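Local coordinates for protein TetR family transcriptional regulator (Chloroflexus aurantiacus, PDB 3NRG) that probably acts as a DNA-binding transcription factor of the TetR family, recognising a regulatory DNA site through an N-terminal helix-turn-helix, at residues A[178-183]-A[193-198]; A[140-145]-A[153-158]; A[93-98]-A[201-206]. All coordinates share one frame; numbering follows the deposited sequence.

Interaction 1. Residues A[178-183]-A[193-198]; sequences RFAVNP and VLLQPA
The Phe179 ring and the methyl group of Ala198 make the main touch. CB of Ala198 sits over one face of the ring, 4.1 Å from its centroid and 28° off the ring normal. This is a CH-pi contact displaced toward one edge, the nearest ring atom being CE1 at 3.6 Å from Ala198 CB. The other face is covered from within the helix: CG of Arg178 lies 4.0 Å from the ring plane, above its centre, so the phenyl group is sandwiched between a methyl and the stem of an arginine. Beside the ring, Leu195 meets Phe179 mainly with one branch, CD1, lying 4.0 Å from Phe179 CB and 3.6 Å from the carbonyl O of Phe179. The same methyl brushes Ala180, 4.4 Å from its CB. Phe179 reaches this place with CG anti to its own carbonyl carbon (chi1 -57°). The contact is van der Waals packing, near the surface. Ala180 is where helical backbone angles end, and the chain then turns to Asn182, the N-cap of helix 183-189, whose OD1 makes a weak hydrogen bond to Glu185 N. Leu186 of that short helix touches both Ala180 and Leu195, while Met199 and Val202 carry the packing round Phe179 along helix 196-214. The end of helix 157-179 thus meets the start of helix 196-214, with helix 183-189 in the connection.

Interaction 2. Residues A[140-145]-A[153-158]; sequences QLVEQG and PDLDAD
Val142 and Ala157 bring the two segments together, their CA atoms 5.6 Å apart, with apolar contacts doing the work. One branch of the valine does all its touching here: CG1 lies 3.8 Å from CA of Ala157 and 4.1 Å from its CB. That same methyl meets Leu155, whose CD2 is 3.9 Å from Val142 CG1, the two side chains crossing at about a right angle. With CG1 placed opposite the backbone nitrogen (chi1 174°), Val142 puts that methyl against both Leu155 and Ala157. The Ala157 methyl has a second neighbour one residue further along the helix, CG of Glu143 at 3.7 Å. Here it is the aliphatic stem of the glutamate that packs, while the chain beyond CG runs on extended in this exposed residue.

Polar bonds run within each side rather than across. The helix 124-147 keeps its regular ladder, for instance Gln144 N to Gln140 O at 3.0 Å. On the other side Asp156 is an N-cap: its side chain caps a backbone N in the first turn of helix 157-179, and its OD2 also hydrogen-bonds OG1 of Thr159. Further on, the carbonyl of Gly145 accepts a bond from Ser150 OG, tying down the link between the segments. Val142 also reaches Ala160 and Leu164 beyond this contact. Two consecutive helices meet here at a corner, the N-terminal end of helix 157-179 crossing helix 124-147 close to its C-terminal end, within the all-helical C-terminal domain of TetR regulators.

Interaction 3. Residues A[93-98]-A[201-206]; sequences WLLDVG and RVIEQV
The carboxylate of Asp96 lies beside Ile203, OD2 being 4.3 Å from Ile203 CD1, and the same oxygen forms a long, weak ion pair with NE of Arg92, one turn earlier. Arg92 also reaches the opposite helix, where its NH1 makes a salt bridge with Glu204 OE2. Arg92 thus pairs with an acid on each helix, weakly with Asp96, which may favour the charged form of both.

Beside these polar groups the packing is apolar and centred on Leu95. A single branch of it serves both partners, CD2 being 4.0 Å from CG2 of Ile203 and also 4.0 Å from CG1 of Val206, the residue one turn later. Against Ile203 the leucine runs past in the opposite sense, whereas Val206 meets it roughly at a right angle. The leucine's CG is trans to the backbone N (chi1 -171°), which carries the branch out toward helix 196-214.

In the all-helical C-terminal domain of this TetR-type regulator, the two segments bring helix 87-104 against helix 196-214, although they are more than a hundred residues apart in sequence. Their axes approach to 10.5 Å and run in largely opposed directions, at 138° between the N-to-C senses, so this is an oblique, spaced crossing in which side chains rather than backbones meet.

Helix 157-179 adds a further layer: Phe168 and Leu171 touch Leu95, and Val167 touches Val206. Ile203, buried, is flanked on helix 87-104 by Arg92 and Ile99 as well.

In the fold
All three contacts belong to the C-terminal domain and share a few long helices. Interaction 2 closes first along the chain and interaction 1 follows, both using helix 157-179 at its two ends, with centres about 34 Å apart. Interaction 3 spans them both in sequence, pairing helix 87-104 with helix 196-214, which interaction 1 also uses. Interactions 1 and 3 have centres about 14 Å apart and touch where Val202 meets Arg178 and Phe179; interactions 2 and 3, with centres about 20 Å apart, do not. Two local contacts between neighbouring helices and one long-range helix crossing tie together the domain that, in this family, usually carries ligand sensing and dimerisation.

Interaction 1. Residues A[178-183]-A[193-198]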
loop_
_atom_site.group_PDB
_atom_site.type_symbol
_atom_site.label_atom_id
_atom_site.label_comp_id
_atom_site.label_asym_id
_atom_site.label_seq_id
_atom_site.Cartn_x
_atom_site.Cartn_y
_atom_site.Cartn_z
ATOM N N ARG A 178 -8.268 15.415 3.431
ATOM C CA ARG A 178 -9.487 16.029 3.932
ATOM C C ARG A 178 -9.481 16.255 5.453
ATOM O O ARG A 178 -9.910 17.319 5.907
ATOM C CB ARG A 178 -10.715 15.195 3.514
ATOM C CG ARG A 178 -12.039 15.862 3.822
ATOM C CD ARG A 178 -13.209 14.991 3.448
ATOM N NE ARG A 178 -14.480 15.594 3.858
ATOM C CZ ARG A 178 -15.669 15.030 3.664
ATOM N NH1 ARG A 178 -15.761 13.849 3.058
ATOM N NH2 ARG A 178 -16.773 15.640 4.071
ATOM N N PHE A 179 -9.045 15.245 6.241
ATOM C CA PHE A 179 -9.154 15.308 7.700
ATOM C C PHE A 179 -7.867 15.620 8.475
ATOM O O PHE A 179 -7.949 16.197 9.565
ATOM C CB PHE A 179 -9.834 14.049 8.248
ATOM C CG PHE A 179 -11.205 13.786 7.667
ATOM C CD1 PHE A 179 -12.307 14.529 8.075
ATOM C CD2 PHE A 179 -11.400 12.773 6.734
ATOM C CE1 PHE A 179 -13.575 14.284 7.539
ATOM C CE2 PHE A 179 -12.673 12.522 6.202
ATOM C CZ PHE A 179 -13.750 13.276 6.611
ATOM N N ALA A 180 -6.689 15.210 7.956
ATOM C CA ALA A 180 -5.424 15.422 8.673
ATOM C C ALA A 180 -4.857 16.823 8.448
ATOM O O ALA A 180 -4.584 17.203 7.307
ATOM C CB ALA A 180 -4.404 14.359 8.283
ATOM N N VAL A 181 -4.690 17.602 9.547
ATOM C CA VAL A 181 -4.144 18.973 9.482
ATOM C C VAL A 181 -2.644 18.963 9.133
ATOM O O VAL A 181 -2.252 19.461 8.071
ATOM C CB VAL A 181 -4.443 19.781 10.774
ATOM N N ASN A 182 -1.816 18.389 10.016
ATOM C CA ASN A 182 -0.384 18.215 9.781
ATOM C C ASN A 182 -0.126 16.705 9.758
ATOM O O ASN A 182 0.078 16.098 10.814
ATOM C CB ASN A 182 0.437 18.914 10.881
ATOM C CG ASN A 182 1.925 18.832 10.664
ATOM O OD1 ASN A 182 2.633 18.081 11.341
ATOM N ND2 ASN A 182 2.432 19.584 9.692
ATOM N N PRO A 183 -0.314 16.051 8.584
ATOM C CA PRO A 183 -0.248 14.578 8.543
ATOM C C PRO A 183 1.080 13.970 8.983
ATOM O O PRO A 183 1.081 12.890 9.575
ATOM C CB PRO A 183 -0.565 14.248 7.079
ATOM C CG PRO A 183 -0.277 15.499 6.331
ATOM C CD PRO A 183 -0.634 16.610 7.256
ATOM N N VAL A 193 -5.632 7.717 14.379
ATOM C CA VAL A 193 -6.733 6.875 14.882
ATOM C C VAL A 193 -7.902 7.688 15.461
ATOM O O VAL A 193 -9.030 7.188 15.517
ATOM C CB VAL A 193 -6.227 5.792 15.880
ATOM C CG1 VAL A 193 -5.292 4.807 15.188
ATOM C CG2 VAL A 193 -5.552 6.424 17.098
ATOM N N LEU A 194 -7.636 8.945 15.872
ATOM C CA LEU A 194 -8.664 9.815 16.446
ATOM C C LEU A 194 -9.604 10.398 15.379
ATOM O O LEU A 194 -10.622 11.002 15.726
ATOM C CB LEU A 194 -8.024 10.948 17.275
ATOM C CG LEU A 194 -7.071 10.527 18.392
ATOM C CD1 LEU A 194 -6.536 11.731 19.112
ATOM C CD2 LEU A 194 -7.748 9.593 19.365
ATOM N N LEU A 195 -9.263 10.219 14.083
ATOM C CA LEU A 195 -10.073 10.732 12.969
ATOM C C LEU A 195 -10.971 9.640 12.345
ATOM O O LEU A 195 -11.747 9.937 11.433
ATOM C CB LEU A 195 -9.169 11.377 11.886
ATOM C CG LEU A 195 -8.331 12.601 12.315
ATOM C CD1 LEU A 195 -7.378 12.998 11.225
ATOM C CD2 LEU A 195 -9.221 13.789 12.679
ATOM N N GLN A 196 -10.895 8.387 12.875
ATOM C CA GLN A 196 -11.684 7.235 12.401
ATOM C C GLN A 196 -13.223 7.494 12.334
ATOM O O GLN A 196 -13.838 7.111 11.339
ATOM C CB GLN A 196 -11.369 5.973 13.226
ATOM C CG GLN A 196 -11.962 4.690 12.644
ATOM N N PRO A 197 -13.872 8.151 13.346
ATOM C CA PRO A 197 -15.327 8.381 13.239
ATOM C C PRO A 197 -15.732 9.156 11.976
ATOM O O PRO A 197 -16.716 8.800 11.335
ATOM C CB PRO A 197 -15.660 9.152 14.523
ATOM C CG PRO A 197 -14.569 8.814 15.458
ATOM C CD PRO A 197 -13.346 8.674 14.623
ATOM N N ALA A 198 -14.960 10.195 11.605
ATOM C CA ALA A 198 -15.237 10.987 10.404
ATOM C C ALA A 198 -14.849 10.215 9.138
ATOM O O ALA A 198 -15.527 10.320 8.116
ATOM C CB ALA A 198 -14.482 12.309 10.463
#

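Interaction 2. Residues A[140-145]-A[153-158]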
loop_
_atom_site.group_PDB
_atom_site.type_symbol
_atom_site.label_atom_id
_atom_site.label_comp_id
_atom_site.label_asym_id
_atom_site.label_seq_id
_atom_site.Cartn_x
_atom_site.Cartn_y
_atom_site.Cartn_z
ATOM N N GLN A 140 -12.608 -10.702 -10.547
ATOM C CA GLN A 140 -13.035 -12.035 -10.110
ATOM C C GLN A 140 -14.271 -11.927 -9.195
ATOM O O GLN A 140 -15.228 -12.676 -9.380
ATOM C CB GLN A 140 -11.877 -12.754 -9.384
ATOM C CG GLN A 140 -12.144 -14.228 -9.065
ATOM C CD GLN A 140 -11.042 -14.846 -8.217
ATOM O OE1 GLN A 140 -9.855 -14.501 -8.327
ATOM N NE2 GLN A 140 -11.410 -15.808 -7.381
ATOM N N LEU A 141 -14.264 -10.955 -8.243
ATOM C CA LEU A 141 -15.392 -10.728 -7.316
ATOM C C LEU A 141 -16.647 -10.271 -8.050
ATOM O O LEU A 141 -17.744 -10.730 -7.724
ATOM C CB LEU A 141 -15.026 -9.697 -6.228
ATOM C CG LEU A 141 -13.937 -10.088 -5.225
ATOM C CD1 LEU A 141 -13.636 -8.938 -4.301
ATOM C CD2 LEU A 141 -14.344 -11.296 -4.405
ATOM N N VAL A 142 -16.491 -9.354 -9.037
ATOM C CA VAL A 142 -17.620 -8.843 -9.829
ATOM C C VAL A 142 -18.208 -9.957 -10.707
ATOM O O VAL A 142 -19.432 -10.102 -10.766
ATOM C CB VAL A 142 -17.246 -7.568 -10.647
ATOM C CG1 VAL A 142 -18.383 -7.145 -11.569
ATOM C CG2 VAL A 142 -16.862 -6.425 -9.724
ATOM N N GLU A 143 -17.336 -10.788 -11.335
ATOM C CA GLU A 143 -17.779 -11.930 -12.157
ATOM C C GLU A 143 -18.567 -12.938 -11.325
ATOM O O GLU A 143 -19.571 -13.469 -11.804
ATOM C CB GLU A 143 -16.591 -12.606 -12.854
ATOM C CG GLU A 143 -16.157 -11.888 -14.119
ATOM C CD GLU A 143 -14.801 -12.279 -14.676
ATOM O OE1 GLU A 143 -13.913 -12.661 -13.879
ATOM O OE2 GLU A 143 -14.596 -12.099 -15.898
ATOM N N GLN A 144 -18.152 -13.140 -10.045
ATOM C CA GLN A 144 -18.851 -14.012 -9.092
ATOM C C GLN A 144 -20.239 -13.452 -8.750
ATOM O O GLN A 144 -21.217 -14.198 -8.757
ATOM C CB GLN A 144 -18.017 -14.201 -7.811
ATOM C CG GLN A 144 -16.917 -15.256 -7.944
ATOM C CD GLN A 144 -16.056 -15.373 -6.700
ATOM O OE1 GLN A 144 -16.425 -14.941 -5.601
ATOM N NE2 GLN A 144 -14.892 -15.974 -6.848
ATOM N N GLY A 145 -20.306 -12.139 -8.500
ATOM C CA GLY A 145 -21.544 -11.431 -8.167
ATOM C C GLY A 145 -22.568 -11.411 -9.285
ATOM O O GLY A 145 -23.771 -11.465 -9.020
ATOM N N PRO A 153 -27.241 -7.747 -14.323
ATOM C CA PRO A 153 -26.827 -8.778 -15.301
ATOM C C PRO A 153 -25.980 -8.270 -16.471
ATOM O O PRO A 153 -25.077 -8.980 -16.917
ATOM C CB PRO A 153 -28.161 -9.379 -15.775
ATOM C CG PRO A 153 -29.189 -8.357 -15.440
ATOM C CD PRO A 153 -28.713 -7.686 -14.193
ATOM N N ASP A 154 -26.258 -7.044 -16.961
ATOM C CA ASP A 154 -25.541 -6.462 -18.111
ATOM C C ASP A 154 -24.218 -5.751 -17.718
ATOM O O ASP A 154 -23.543 -5.190 -18.586
ATOM C CB ASP A 154 -26.464 -5.508 -18.894
ATOM C CG ASP A 154 -27.075 -4.424 -18.031
ATOM O OD1 ASP A 154 -26.406 -3.383 -17.821
ATOM O OD2 ASP A 154 -28.206 -4.630 -17.531
ATOM N N LEU A 155 -23.843 -5.801 -16.425
ATOM C CA LEU A 155 -22.642 -5.137 -15.908
ATOM C C LEU A 155 -21.355 -5.682 -16.532
ATOM O O LEU A 155 -21.175 -6.900 -16.619
ATOM C CB LEU A 155 -22.592 -5.264 -14.370
ATOM C CG LEU A 155 -21.528 -4.432 -13.629
ATOM C CD1 LEU A 155 -21.834 -2.954 -13.702
ATOM C CD2 LEU A 155 -21.430 -4.854 -12.181
ATOM N N ASP A 156 -20.465 -4.774 -16.984
ATOM C CA ASP A 156 -19.166 -5.158 -17.519
ATOM C C ASP A 156 -18.191 -5.302 -16.354
ATOM O O ASP A 156 -17.943 -4.327 -15.638
ATOM C CB ASP A 156 -18.662 -4.118 -18.526
ATOM C CG ASP A 156 -17.355 -4.508 -19.190
ATOM O OD1 ASP A 156 -17.396 -5.279 -20.172
ATOM O OD2 ASP A 156 -16.293 -4.042 -18.726
ATOM N N ALA A 157 -17.703 -6.541 -16.114
ATOM C CA ALA A 157 -16.812 -6.861 -14.989
ATOM C C ALA A 157 -15.528 -6.042 -15.002
ATOM O O ALA A 157 -15.097 -5.571 -13.946
ATOM C CB ALA A 157 -16.489 -8.346 -14.980
ATOM N N ASP A 158 -14.922 -5.860 -16.193
ATOM C CA ASP A 158 -13.691 -5.083 -16.349
ATOM C C ASP A 158 -13.903 -3.612 -15.920
ATOM O O ASP A 158 -13.080 -3.060 -15.179
ATOM C CB ASP A 158 -13.190 -5.163 -17.799
ATOM C CG ASP A 158 -11.837 -4.521 -18.013
ATOM O OD1 ASP A 158 -11.773 -3.277 -18.046
ATOM O OD2 ASP A 158 -10.851 -5.264 -18.201
#

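Interaction 3. Residues A[93-98]-A[201-206]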
loop_
_atom_site.group_PDB
_atom_site.type_symbol
_atom_site.label_atom_id
_atom_site.label_comp_id
_atom_site.label_asym_id
_atom_site.label_seq_id
_atom_site.Cartn_x
_atom_site.Cartn_y
_atom_site.Cartn_z
ATOM N N TRP A 93 -15.005 -4.036 4.520
ATOM C CA TRP A 93 -13.970 -4.599 5.377
ATOM C C TRP A 93 -12.594 -4.492 4.693
ATOM O O TRP A 93 -11.631 -4.055 5.321
ATOM C CB TRP A 93 -14.296 -6.072 5.717
ATOM C CG TRP A 93 -13.243 -6.760 6.545
ATOM C CD1 TRP A 93 -13.179 -6.820 7.907
ATOM C CD2 TRP A 93 -12.117 -7.506 6.055
ATOM N NE1 TRP A 93 -12.075 -7.543 8.298
ATOM C CE2 TRP A 93 -11.401 -7.971 7.181
ATOM C CE3 TRP A 93 -11.642 -7.828 4.769
ATOM C CZ2 TRP A 93 -10.225 -8.724 7.064
ATOM C CZ3 TRP A 93 -10.480 -8.575 4.653
ATOM C CH2 TRP A 93 -9.787 -9.020 5.790
ATOM N N LEU A 94 -12.516 -4.867 3.396
ATOM C CA LEU A 94 -11.274 -4.832 2.618
ATOM C C LEU A 94 -10.770 -3.390 2.405
ATOM O O LEU A 94 -9.556 -3.152 2.406
ATOM C CB LEU A 94 -11.473 -5.542 1.269
ATOM C CG LEU A 94 -10.206 -5.816 0.443
ATOM C CD1 LEU A 94 -9.292 -6.856 1.143
ATOM C CD2 LEU A 94 -10.571 -6.275 -0.965
ATOM N N LEU A 95 -11.699 -2.436 2.231
ATOM C CA LEU A 95 -11.365 -1.017 2.077
ATOM C C LEU A 95 -10.797 -0.472 3.392
ATOM O O LEU A 95 -9.791 0.236 3.381
ATOM C CB LEU A 95 -12.621 -0.224 1.648
ATOM C CG LEU A 95 -12.430 1.243 1.242
ATOM C CD1 LEU A 95 -11.329 1.398 0.200
ATOM C CD2 LEU A 95 -13.727 1.821 0.715
ATOM N N ASP A 96 -11.406 -0.874 4.528
ATOM C CA ASP A 96 -10.976 -0.491 5.872
ATOM C C ASP A 96 -9.564 -1.030 6.177
ATOM O O ASP A 96 -8.724 -0.287 6.687
ATOM C CB ASP A 96 -11.976 -1.012 6.911
ATOM C CG ASP A 96 -12.340 -0.006 7.977
ATOM O OD1 ASP A 96 -11.434 0.392 8.757
ATOM O OD2 ASP A 96 -13.541 0.330 8.090
ATOM N N VAL A 97 -9.303 -2.314 5.838
ATOM C CA VAL A 97 -7.995 -2.953 6.036
ATOM C C VAL A 97 -6.891 -2.214 5.247
ATOM O O VAL A 97 -5.853 -1.865 5.816
ATOM C CB VAL A 97 -8.044 -4.470 5.687
ATOM C CG1 VAL A 97 -6.638 -5.056 5.563
ATOM C CG2 VAL A 97 -8.858 -5.241 6.720
ATOM N N GLY A 98 -7.147 -1.965 3.959
ATOM C CA GLY A 98 -6.217 -1.259 3.082
ATOM C C GLY A 98 -5.833 0.108 3.608
ATOM O O GLY A 98 -4.660 0.484 3.576
ATOM N N ARG A 201 -17.569 7.203 8.081
ATOM C CA ARG A 201 -18.791 7.602 7.380
ATOM C C ARG A 201 -18.520 7.845 5.905
ATOM O O ARG A 201 -19.403 7.613 5.081
ATOM C CB ARG A 201 -19.486 8.805 8.054
ATOM C CG ARG A 201 -18.615 10.040 8.214
ATOM C CD ARG A 201 -19.113 10.948 9.329
ATOM N NE ARG A 201 -19.066 10.285 10.638
ATOM C CZ ARG A 201 -19.203 10.917 11.799
ATOM N NH1 ARG A 201 -19.364 12.236 11.830
ATOM N NH2 ARG A 201 -19.151 10.243 12.940
ATOM N N VAL A 202 -17.262 8.219 5.561
ATOM C CA VAL A 202 -16.826 8.387 4.173
ATOM C C VAL A 202 -16.684 6.994 3.530
ATOM O O VAL A 202 -17.217 6.762 2.440
ATOM C CB VAL A 202 -15.514 9.215 4.074
ATOM C CG1 VAL A 202 -14.998 9.263 2.638
ATOM C CG2 VAL A 202 -15.713 10.625 4.624
ATOM N N ILE A 203 -16.026 6.049 4.244
ATOM C CA ILE A 203 -15.870 4.666 3.788
ATOM C C ILE A 203 -17.241 4.030 3.527
ATOM O O ILE A 203 -17.434 3.420 2.472
ATOM C CB ILE A 203 -15.001 3.844 4.785
ATOM C CG1 ILE A 203 -13.538 4.363 4.785
ATOM C CG2 ILE A 203 -15.050 2.335 4.467
ATOM C CD1 ILE A 203 -12.742 4.020 6.042
ATOM N N GLU A 204 -18.221 4.253 4.446
ATOM C CA GLU A 204 -19.594 3.749 4.290
ATOM C C GLU A 204 -20.299 4.421 3.101
ATOM O O GLU A 204 -20.941 3.734 2.307
ATOM C CB GLU A 204 -20.402 3.948 5.582
ATOM C CG GLU A 204 -19.955 3.057 6.732
ATOM C CD GLU A 204 -20.678 3.279 8.052
ATOM O OE1 GLU A 204 -21.519 4.206 8.131
ATOM O OE2 GLU A 204 -20.392 2.528 9.013
ATOM N N GLN A 205 -20.134 5.760 2.954
ATOM C CA GLN A 205 -20.682 6.533 1.828
ATOM C C GLN A 205 -20.159 5.996 0.487
ATOM O O GLN A 205 -20.942 5.817 -0.443
ATOM C CB GLN A 205 -20.329 8.019 1.976
ATOM C CG GLN A 205 -21.366 8.829 2.745
ATOM C CD GLN A 205 -22.417 9.453 1.843
ATOM O OE1 GLN A 205 -22.362 9.368 0.609
ATOM N NE2 GLN A 205 -23.359 10.152 2.440
ATOM N N VAL A 206 -18.835 5.705 0.409
ATOM C CA VAL A 206 -18.188 5.163 -0.795
ATOM C C VAL A 206 -18.797 3.813 -1.185
ATOM O O VAL A 206 -19.154 3.616 -2.349
ATOM C CB VAL A 206 -16.644 5.078 -0.627
ATOM C CG1 VAL A 206 -16.025 4.137 -1.654
ATOM C CG2 VAL A 206 -16.009 6.456 -0.707
#